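Local coordinates for protein cytochrome P450 (CYP102L1) (Mycobacterium phage Adler, PDB 6N6Q) that probably acts as a haem-thiolate monooxygenase, using its bound haem to activate oxygen, at residues 128-139 and 166-177. Residues are numbered along the deposited sequence; the frame is centred on the assembly and turned at random.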
loop_
_atom_site.group_PDB
_atom_site.type_symbol
_atom_site.label_atom_id
_atom_site.label_comp_id
_atom_site.label_asym_id
_atom_site.label_seq_id
_atom_site.Cartn_x
_atom_site.Cartn_y
_atom_site.Cartn_z
ATOM N N ARG A 128 6.620 -11.722 15.304
ATOM C CA ARG A 128 5.301 -12.102 14.809
ATOM C C ARG A 128 5.231 -12.011 13.289
ATOM O O ARG A 128 4.588 -12.844 12.640
ATOM C CB ARG A 128 4.235 -11.217 15.452
ATOM C CG ARG A 128 2.966 -11.942 15.859
ATOM C CD ARG A 128 2.518 -11.453 17.228
ATOM N NE ARG A 128 2.827 -10.036 17.405
ATOM C CZ ARG A 128 3.022 -9.453 18.584
ATOM N NH1 ARG A 128 2.943 -10.167 19.698
ATOM N NH2 ARG A 128 3.304 -8.158 18.645
ATOM N N ILE A 129 5.884 -11.001 12.705
ATOM C CA ILE A 129 5.941 -10.890 11.250
ATOM C C ILE A 129 6.634 -12.109 10.655
ATOM O O ILE A 129 6.111 -12.764 9.745
ATOM C CB ILE A 129 6.649 -9.587 10.835
ATOM C CG1 ILE A 129 5.860 -8.366 11.311
ATOM C CG2 ILE A 129 6.843 -9.545 9.326
ATOM C CD1 ILE A 129 6.531 -7.046 10.988
ATOM N N ALA A 130 7.823 -12.434 11.172
ATOM C CA ALA A 130 8.592 -13.552 10.633
ATOM C C ALA A 130 7.864 -14.874 10.832
ATOM O O ALA A 130 7.926 -15.759 9.971
ATOM C CB ALA A 130 9.974 -13.598 11.283
ATOM N N ALA A 131 7.170 -15.028 11.961
ATOM C CA ALA A 131 6.397 -16.246 12.187
ATOM C C ALA A 131 5.264 -16.381 11.180
ATOM O O ALA A 131 4.925 -17.498 10.770
ATOM C CB ALA A 131 5.847 -16.265 13.614
ATOM N N THR A 132 4.669 -15.260 10.767
ATOM C CA THR A 132 3.578 -15.314 9.799
ATOM C C THR A 132 4.094 -15.667 8.410
ATOM O O THR A 132 3.425 -16.385 7.656
ATOM C CB THR A 132 2.832 -13.982 9.785
ATOM O OG1 THR A 132 2.406 -13.665 11.117
ATOM C CG2 THR A 132 1.611 -14.056 8.882
ATOM N N VAL A 133 5.282 -15.175 8.053
ATOM C CA VAL A 133 5.898 -15.569 6.789
ATOM C C VAL A 133 6.197 -17.063 6.794
ATOM O O VAL A 133 6.009 -17.753 5.783
ATOM C CB VAL A 133 7.165 -14.734 6.526
ATOM C CG1 VAL A 133 7.814 -15.151 5.216
ATOM C CG2 VAL A 133 6.830 -13.248 6.509
ATOM N N ARG A 134 6.663 -17.586 7.933
ATOM C CA ARG A 134 6.910 -19.020 8.053
ATOM C C ARG A 134 5.655 -19.822 7.736
ATOM O O ARG A 134 5.725 -20.865 7.075
ATOM C CB ARG A 134 7.411 -19.352 9.460
ATOM C CG ARG A 134 7.722 -20.827 9.679
ATOM C CD ARG A 134 8.870 -21.263 8.788
ATOM N NE ARG A 134 9.147 -22.694 8.865
ATOM C CZ ARG A 134 10.001 -23.246 9.721
ATOM N NH1 ARG A 134 10.657 -22.489 10.590
ATOM N NH2 ARG A 134 10.196 -24.558 9.712
ATOM N N GLU A 135 4.495 -19.341 8.190
ATOM C CA GLU A 135 3.243 -20.039 7.925
ATOM C C GLU A 135 2.924 -20.080 6.435
ATOM O O GLU A 135 2.372 -21.074 5.948
ATOM C CB GLU A 135 2.108 -19.371 8.705
ATOM C CG GLU A 135 0.754 -20.046 8.568
ATOM C CD GLU A 135 -0.276 -19.463 9.512
ATOM O OE1 GLU A 135 0.074 -19.201 10.681
ATOM O OE2 GLU A 135 -1.432 -19.255 9.086
ATOM N N LEU A 136 3.267 -19.023 5.693
ATOM C CA LEU A 136 3.019 -19.029 4.254
ATOM C C LEU A 136 3.988 -19.954 3.531
ATOM O O LEU A 136 3.582 -20.717 2.646
ATOM C CB LEU A 136 3.117 -17.615 3.687
ATOM C CG LEU A 136 2.855 -17.553 2.179
ATOM C CD1 LEU A 136 1.383 -17.810 1.885
ATOM C CD2 LEU A 136 3.308 -16.233 1.581
ATOM N N ILE A 137 5.274 -19.891 3.886
ATOM C CA ILE A 137 6.270 -20.756 3.258
ATOM C C ILE A 137 5.910 -22.221 3.467
ATOM O O ILE A 137 6.050 -23.046 2.555
ATOM C CB ILE A 137 7.675 -20.435 3.802
ATOM C CG1 ILE A 137 8.054 -18.988 3.481
ATOM C CG2 ILE A 137 8.702 -21.399 3.237
ATOM C CD1 ILE A 137 8.079 -18.679 2.003
ATOM N N ASP A 138 5.433 -22.564 4.666
ATOM C CA ASP A 138 5.015 -23.937 4.932
ATOM C C ASP A 138 3.864 -24.350 4.024
ATOM O O ASP A 138 3.844 -25.472 3.506
ATOM C CB ASP A 138 4.622 -24.090 6.400
ATOM C CG ASP A 138 5.809 -23.962 7.338
ATOM O OD1 ASP A 138 6.956 -23.907 6.845
ATOM O OD2 ASP A 138 5.592 -23.913 8.568
ATOM N N ALA A 139 2.896 -23.455 3.819
ATOM C CA ALA A 139 1.794 -23.760 2.912
ATOM C C ALA A 139 2.280 -23.870 1.473
ATOM O O ALA A 139 1.815 -24.732 0.718
ATOM C CB ALA A 139 0.704 -22.698 3.033
ATOM N N ARG A 166 -1.924 -9.683 13.003
ATOM C CA ARG A 166 -1.260 -10.400 14.088
ATOM C C ARG A 166 -0.178 -9.550 14.740
ATOM O O ARG A 166 -0.055 -9.532 15.968
ATOM C CB ARG A 166 -0.671 -11.713 13.575
ATOM C CG ARG A 166 -1.696 -12.666 12.990
ATOM C CD ARG A 166 -1.019 -13.905 12.436
ATOM N NE ARG A 166 -1.917 -14.703 11.607
ATOM C CZ ARG A 166 -1.618 -15.910 11.139
ATOM N NH1 ARG A 166 -0.448 -16.462 11.426
ATOM N NH2 ARG A 166 -2.491 -16.568 10.390
ATOM N N ALA A 167 0.624 -8.843 13.941
ATOM C CA ALA A 167 1.676 -8.020 14.523
ATOM C C ALA A 167 1.130 -6.734 15.128
ATOM O O ALA A 167 1.668 -6.250 16.130
ATOM C CB ALA A 167 2.742 -7.694 13.476
ATOM N N GLY A 168 0.069 -6.178 14.551
ATOM C CA GLY A 168 -0.480 -4.926 15.031
ATOM C C GLY A 168 -1.507 -5.074 16.134
ATOM O O GLY A 168 -1.460 -4.343 17.128
ATOM N N PHE A 169 -2.444 -6.009 15.973
ATOM C CA PHE A 169 -3.527 -6.187 16.931
ATOM C C PHE A 169 -3.505 -7.540 17.629
ATOM O O PHE A 169 -4.366 -7.789 18.481
ATOM C CB PHE A 169 -4.890 -6.006 16.246
ATOM C CG PHE A 169 -4.878 -5.013 15.125
ATOM C CD1 PHE A 169 -5.157 -5.414 13.828
ATOM C CD2 PHE A 169 -4.583 -3.681 15.362
ATOM C CE1 PHE A 169 -5.147 -4.504 12.789
ATOM C CE2 PHE A 169 -4.569 -2.764 14.327
ATOM C CZ PHE A 169 -4.852 -3.176 13.037
ATOM N N ASP A 170 -2.557 -8.417 17.293
ATOM C CA ASP A 170 -2.501 -9.772 17.844
ATOM C C ASP A 170 -3.808 -10.519 17.593
ATOM O O ASP A 170 -4.299 -11.261 18.446
ATOM C CB ASP A 170 -2.149 -9.751 19.334
ATOM C CG ASP A 170 -1.401 -10.995 19.774
ATOM O OD1 ASP A 170 -1.949 -12.109 19.629
ATOM O OD2 ASP A 170 -0.257 -10.858 20.256
ATOM N N TYR A 171 -4.379 -10.319 16.409
ATOM C CA TYR A 171 -5.603 -10.988 16.000
ATOM C C TYR A 171 -5.364 -11.723 14.690
ATOM O O TYR A 171 -4.671 -11.218 13.801
ATOM C CB TYR A 171 -6.761 -9.993 15.838
ATOM C CG TYR A 171 -8.112 -10.660 15.745
ATOM C CD1 TYR A 171 -8.826 -10.984 16.891
ATOM C CD2 TYR A 171 -8.671 -10.975 14.514
ATOM C CE1 TYR A 171 -10.060 -11.600 16.815
ATOM C CE2 TYR A 171 -9.906 -11.591 14.428
ATOM C CZ TYR A 171 -10.596 -11.900 15.582
ATOM O OH TYR A 171 -11.825 -12.513 15.504
ATOM N N GLN A 172 -5.937 -12.915 14.577
ATOM C CA GLN A 172 -5.790 -13.755 13.397
ATOM C C GLN A 172 -7.134 -13.884 12.697
ATOM O O GLN A 172 -8.145 -14.198 13.335
ATOM C CB GLN A 172 -5.248 -15.136 13.777
ATOM C CG GLN A 172 -5.208 -16.129 12.626
ATOM C CD GLN A 172 -4.465 -17.401 12.980
ATOM O OE1 GLN A 172 -3.460 -17.368 13.692
ATOM N NE2 GLN A 172 -4.958 -18.534 12.489
ATOM N N PHE A 173 -7.144 -13.637 11.389
ATOM C CA PHE A 173 -8.347 -13.772 10.578
ATOM C C PHE A 173 -8.385 -15.070 9.787
ATOM O O PHE A 173 -9.426 -15.732 9.739
ATOM C CB PHE A 173 -8.477 -12.588 9.613
ATOM C CG PHE A 173 -8.823 -11.295 10.288
ATOM C CD1 PHE A 173 -10.091 -11.089 10.806
ATOM C CD2 PHE A 173 -7.886 -10.283 10.399
ATOM C CE1 PHE A 173 -10.415 -9.900 11.429
ATOM C CE2 PHE A 173 -8.205 -9.091 11.021
ATOM C CZ PHE A 173 -9.471 -8.899 11.535
ATOM N N ASN A 174 -7.273 -15.449 9.163
ATOM C CA ASN A 174 -7.201 -16.660 8.363
ATOM C C ASN A 174 -5.946 -17.441 8.713
ATOM O O ASN A 174 -4.954 -16.879 9.186
ATOM C CB ASN A 174 -7.201 -16.347 6.859
ATOM C CG ASN A 174 -8.581 -16.009 6.332
ATOM O OD1 ASN A 174 -9.567 -16.659 6.680
ATOM N ND2 ASN A 174 -8.656 -14.987 5.488
ATOM N N ASN A 175 -6.006 -18.748 8.483
ATOM C CA ASN A 175 -4.836 -19.611 8.521
ATOM C C ASN A 175 -4.330 -19.765 7.093
ATOM O O ASN A 175 -5.076 -20.211 6.215
ATOM C CB ASN A 175 -5.174 -20.969 9.135
ATOM C CG ASN A 175 -3.966 -21.876 9.247
ATOM O OD1 ASN A 175 -3.699 -22.684 8.359
ATOM N ND2 ASN A 175 -3.225 -21.747 10.342
ATOM N N LEU A 176 -3.071 -19.381 6.861
ATOM C CA LEU A 176 -2.555 -19.326 5.497
ATOM C C LEU A 176 -2.492 -20.705 4.853
ATOM O O LEU A 176 -2.594 -20.821 3.627
ATOM C CB LEU A 176 -1.177 -18.665 5.483
ATOM C CG LEU A 176 -1.152 -17.220 5.990
ATOM C CD1 LEU A 176 0.235 -16.622 5.841
ATOM C CD2 LEU A 176 -2.189 -16.371 5.265
ATOM N N ALA A 177 -2.325 -21.761 5.654
ATOM C CA ALA A 177 -2.374 -23.109 5.101
ATOM C C ALA A 177 -3.779 -23.470 4.635
ATOM O O ALA A 177 -3.939 -24.294 3.729
ATOM C CB ALA A 177 -1.880 -24.122 6.132
HETATM O O HOH W 1 1.522 -15.623 13.121
#
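Glu135 and Arg166 meet end-on in a salt bridge made of two hydrogen bonds: NH1 of Arg166 gives a nearly straight one to Glu135 OE1 (2.9 Å, 170°), and NH2 of Arg166 reaches Glu135 OE2 at 3.2 Å, almost as straight. The two flat groups are not coplanar; carboxylate and guanidinium are turned 44° apart, and NH1 comes in from above the carboxylate plane. Glu135 gets there with CG anti to its backbone N (chi1 -177°) and an extended chain. Glu135 OE2 accepts twice, taking the backbone N of Leu176 through its anti lone pair (2.8 Å), and three bonds in all limit the carboxylate's rotation. Beside Glu135, Leu176 CD1 packs on Leu136 CB at 3.7 Å, and the methyl of Ala139 rests against Ala177 CA.

In the helix-rich part of the P450 fold, this joins helix 119-145 to the C-terminal end of helix 152-169 and the loop that follows it. At the other end of the contact, Ile129 CG1 meets Ala167 CB, while Arg128 NH1 lies 3.3 Å from Asp170 OD2, a purely electrostatic pair with the oxygen well out of the guanidinium plane.

Second-shell to Glu135 are the groups that position Arg166 for it. Arg166 NH2 also donates to Asn174 O (2.8 Å), Glu162 forms a salt bridge with Arg166 NE, and Gln172 OE1 sits over one guanidinium face. A water accepts from Arg166 NH1 and donates to Thr132 OG1, whose own hydroxyl proton goes to Arg128 O.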